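Local coordinates for putative polyphosphate kinase 2 family protein (Arthrobacter aurescens, PDB 3RHF) that probably acts as a polyphosphate kinase of the PPK2 family, transferring phosphate between polyphosphate and nucleotides, at residues V10-S15 / V257-L262. Numbering follows the deposited sequence.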
ATOM      1  N   VAL A  10      -0.339  23.785  12.073  1.00 41.57           N
ATOM      2  CA  VAL A  10       0.017  24.971  11.353  1.00 38.52           C
ATOM      3  C   VAL A  10       0.056  24.572   9.877  1.00 36.76           C
ATOM      4  O   VAL A  10       0.805  23.688   9.468  1.00 35.95           O
ATOM      5  CB  VAL A  10       1.398  25.508  11.825  1.00 39.28           C
ATOM      6  CG1 VAL A  10       1.760  26.764  11.054  1.00 37.48           C
ATOM      7  CG2 VAL A  10       1.418  25.789  13.352  1.00 37.43           C
ATOM      8  N   GLU A  11      -0.795  25.217   9.094  1.00 35.59           N
ATOM      9  CA  GLU A  11      -0.943  24.965   7.678  1.00 33.90           C
ATOM     10  C   GLU A  11       0.068  25.754   6.896  1.00 33.01           C
ATOM     11  O   GLU A  11       0.670  26.682   7.405  1.00 33.37           O
ATOM     12  CB  GLU A  11      -2.300  25.464   7.206  1.00 35.18           C
ATOM     13  CG  GLU A  11      -3.510  24.949   7.932  1.00 35.08           C
ATOM     14  CD  GLU A  11      -3.816  23.484   7.646  1.00 37.13           C
ATOM     15  OE1 GLU A  11      -3.423  22.951   6.562  1.00 34.07           O
ATOM     16  OE2 GLU A  11      -4.472  22.862   8.533  1.00 36.24           O
ATOM     17  N   PHE A  12       0.212  25.432   5.626  1.00 32.30           N
ATOM     18  CA  PHE A  12       1.086  26.192   4.767  1.00 31.92           C
ATOM     19  C   PHE A  12       0.596  27.642   4.673  1.00 34.34           C
ATOM     20  O   PHE A  12      -0.602  27.880   4.485  1.00 35.24           O
ATOM     21  CB  PHE A  12       1.152  25.548   3.359  1.00 31.62           C
ATOM     22  CG  PHE A  12       2.169  24.469   3.261  1.00 26.33           C
ATOM     23  CD1 PHE A  12       3.424  24.739   2.782  1.00 23.30           C
ATOM     24  CD2 PHE A  12       1.879  23.193   3.705  1.00 22.22           C
ATOM     25  CE1 PHE A  12       4.393  23.744   2.724  1.00 21.32           C
ATOM     26  CE2 PHE A  12       2.814  22.217   3.648  1.00 21.17           C
ATOM     27  CZ  PHE A  12       4.102  22.496   3.160  1.00 20.35           C
ATOM     28  N   ALA A  13       1.524  28.591   4.794  1.00 35.93           N
ATOM     29  CA  ALA A  13       1.207  30.013   4.612  1.00 39.71           C
ATOM     30  C   ALA A  13       1.083  30.278   3.140  1.00 41.76           C
ATOM     31  O   ALA A  13       0.187  30.990   2.732  1.00 45.82           O
ATOM     32  CB  ALA A  13       2.259  30.938   5.206  1.00 40.46           C
ATOM     33  N   LYS A  14       1.985  29.741   2.334  1.00 41.04           N
ATOM     34  CA  LYS A  14       1.804  29.815   0.898  1.00 42.66           C
ATOM     35  C   LYS A  14       1.839  28.384   0.317  1.00 40.47           C
ATOM     36  O   LYS A  14       2.584  27.508   0.801  1.00 39.02           O
ATOM     37  CB  LYS A  14       2.827  30.787   0.233  1.00 44.98           C
ATOM     38  N   SER A  15       1.012  28.145  -0.697  1.00 40.82           N
ATOM     39  CA  SER A  15       0.916  26.838  -1.320  1.00 39.64           C
ATOM     40  C   SER A  15       2.219  26.404  -2.003  1.00 37.62           C
ATOM     41  O   SER A  15       2.833  27.175  -2.718  1.00 37.72           O
ATOM     42  CB  SER A  15      -0.188  26.833  -2.371  1.00 42.35           C
ATOM     43  OG  SER A  15      -0.147  25.591  -3.054  1.00 44.95           O
ATOM     44  N   VAL A 257       5.173  17.307  -0.096  1.00 22.38           N
ATOM     45  CA  VAL A 257       4.650  16.343  -1.030  1.00 22.10           C
ATOM     46  C   VAL A 257       3.186  16.160  -0.750  1.00 22.83           C
ATOM     47  O   VAL A 257       2.347  16.297  -1.658  1.00 22.49           O
ATOM     48  CB  VAL A 257       5.419  15.020  -1.056  1.00 22.22           C
ATOM     49  CG1 VAL A 257       4.691  14.046  -1.950  1.00 22.78           C
ATOM     50  CG2 VAL A 257       6.819  15.214  -1.655  1.00 19.23           C
ATOM     51  N   GLN A 258       2.832  15.930   0.506  1.00 23.54           N
ATOM     52  CA  GLN A 258       1.404  15.735   0.777  1.00 24.23           C
ATOM     53  C   GLN A 258       0.526  16.911   0.407  1.00 23.09           C
ATOM     54  O   GLN A 258      -0.564  16.710  -0.143  1.00 22.56           O
ATOM     55  CB  GLN A 258       1.098  15.190   2.198  1.00 25.12           C
ATOM     56  CG  GLN A 258       0.976  13.681   2.083  1.00 28.38           C
ATOM     57  CD  GLN A 258       0.699  12.932   3.353  1.00 34.90           C
ATOM     58  OE1 GLN A 258       1.405  11.966   3.666  1.00 36.17           O
ATOM     59  NE2 GLN A 258      -0.374  13.312   4.067  1.00 39.85           N
ATOM     60  N   GLN A 259       0.987  18.130   0.642  1.00 22.95           N
ATOM     61  CA  GLN A 259       0.124  19.299   0.359  1.00 23.12           C
ATOM     62  C   GLN A 259      -0.016  19.467  -1.121  1.00 22.81           C
ATOM     63  O   GLN A 259      -1.054  19.886  -1.602  1.00 24.54           O
ATOM     64  CB  GLN A 259       0.630  20.587   1.007  1.00 23.74           C
ATOM     65  CG  GLN A 259      -0.422  21.686   1.155  1.00 22.94           C
ATOM     66  CD  GLN A 259      -1.556  21.308   2.081  1.00 24.02           C
ATOM     67  OE1 GLN A 259      -1.358  20.901   3.227  1.00 26.13           O
ATOM     68  NE2 GLN A 259      -2.763  21.445   1.592  1.00 22.08           N
ATOM     69  N   LEU A 260       0.999  19.070  -1.864  1.00 23.21           N
ATOM     70  CA  LEU A 260       0.934  19.109  -3.343  1.00 23.12           C
ATOM     71  C   LEU A 260      -0.151  18.203  -3.891  1.00 21.65           C
ATOM     72  O   LEU A 260      -0.923  18.600  -4.778  1.00 20.19           O
ATOM     73  CB  LEU A 260       2.284  18.707  -3.941  1.00 23.37           C
ATOM     74  CG  LEU A 260       3.327  19.820  -4.090  1.00 25.89           C
ATOM     75  CD1 LEU A 260       4.602  19.193  -4.586  1.00 23.82           C
ATOM     76  CD2 LEU A 260       2.909  20.972  -5.035  1.00 23.96           C
ATOM     77  N   LEU A 261      -0.165  16.984  -3.353  1.00 22.92           N
ATOM     78  CA  LEU A 261      -1.223  16.015  -3.593  1.00 23.14           C
ATOM     79  C   LEU A 261      -2.591  16.522  -3.264  1.00 22.65           C
ATOM     80  O   LEU A 261      -3.486  16.394  -4.073  1.00 21.94           O
ATOM     81  CB  LEU A 261      -0.996  14.790  -2.745  1.00 24.19           C
ATOM     82  CG  LEU A 261      -0.602  13.513  -3.424  1.00 28.49           C
ATOM     83  CD1 LEU A 261       0.333  13.724  -4.629  1.00 32.50           C
ATOM     84  CD2 LEU A 261       0.068  12.650  -2.379  1.00 30.21           C
ATOM     85  N   LEU A 262      -2.760  17.067  -2.060  1.00 23.84           N
ATOM     86  CA  LEU A 262      -4.102  17.556  -1.619  1.00 25.49           C
ATOM     87  C   LEU A 262      -4.602  18.715  -2.471  1.00 26.48           C
ATOM     88  O   LEU A 262      -5.787  18.786  -2.756  1.00 26.56           O
ATOM     89  CB  LEU A 262      -4.133  17.982  -0.134  1.00 25.35           C
ATOM     90  CG  LEU A 262      -3.822  16.832   0.833  1.00 26.27           C
ATOM     91  CD1 LEU A 262      -3.242  17.353   2.174  1.00 27.43           C
ATOM     92  CD2 LEU A 262      -5.022  15.945   1.104  1.00 22.22           C
TER
HETATM   93  O   HOH W   1      -1.548  23.117   4.690  1.00 31.80           O
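Gln259 OE1 is gripped by two partners: Gln53 NE2 of helix 43-69 gives it a hydrogen bond, and water 1 donates a weak one, with 2.7 Å between Gln259 OE1 and the water oxygen. The same water donates to Glu11 OE1 at 2.7 Å and accepts from the backbone Phe12 N at 3.1 Å, so that it links Glu11 and Phe12 to Gln259; Ser15 OG, by contrast, bonds directly to Asp263 of the same helix. Glu11 is further fixed by a salt bridge from OE2 to Arg56. Beside the water, which lies in plane at the edge of the Phe12 ring, is a small apolar contact. Phe12 sets CD2 and CE2 obliquely against the aliphatic part of Gln259, with CD2 3.8 Å from Gln259 CG. With CG anti to the backbone N (chi1 -160°) and the chain bent at chi2, Gln259 slides past the ring in the opposite direction, its amide plane 58° from it; Gln259 NE2 is held by Asp263. A serine in place of Phe12 would probably leave the Gln259 methylenes without their apolar neighbour. The arrangement is a water-bridged surface contact, tying the N-terminal arm to helix 250-266 of an alpha/beta/alpha sandwich of the P-loop kinase type.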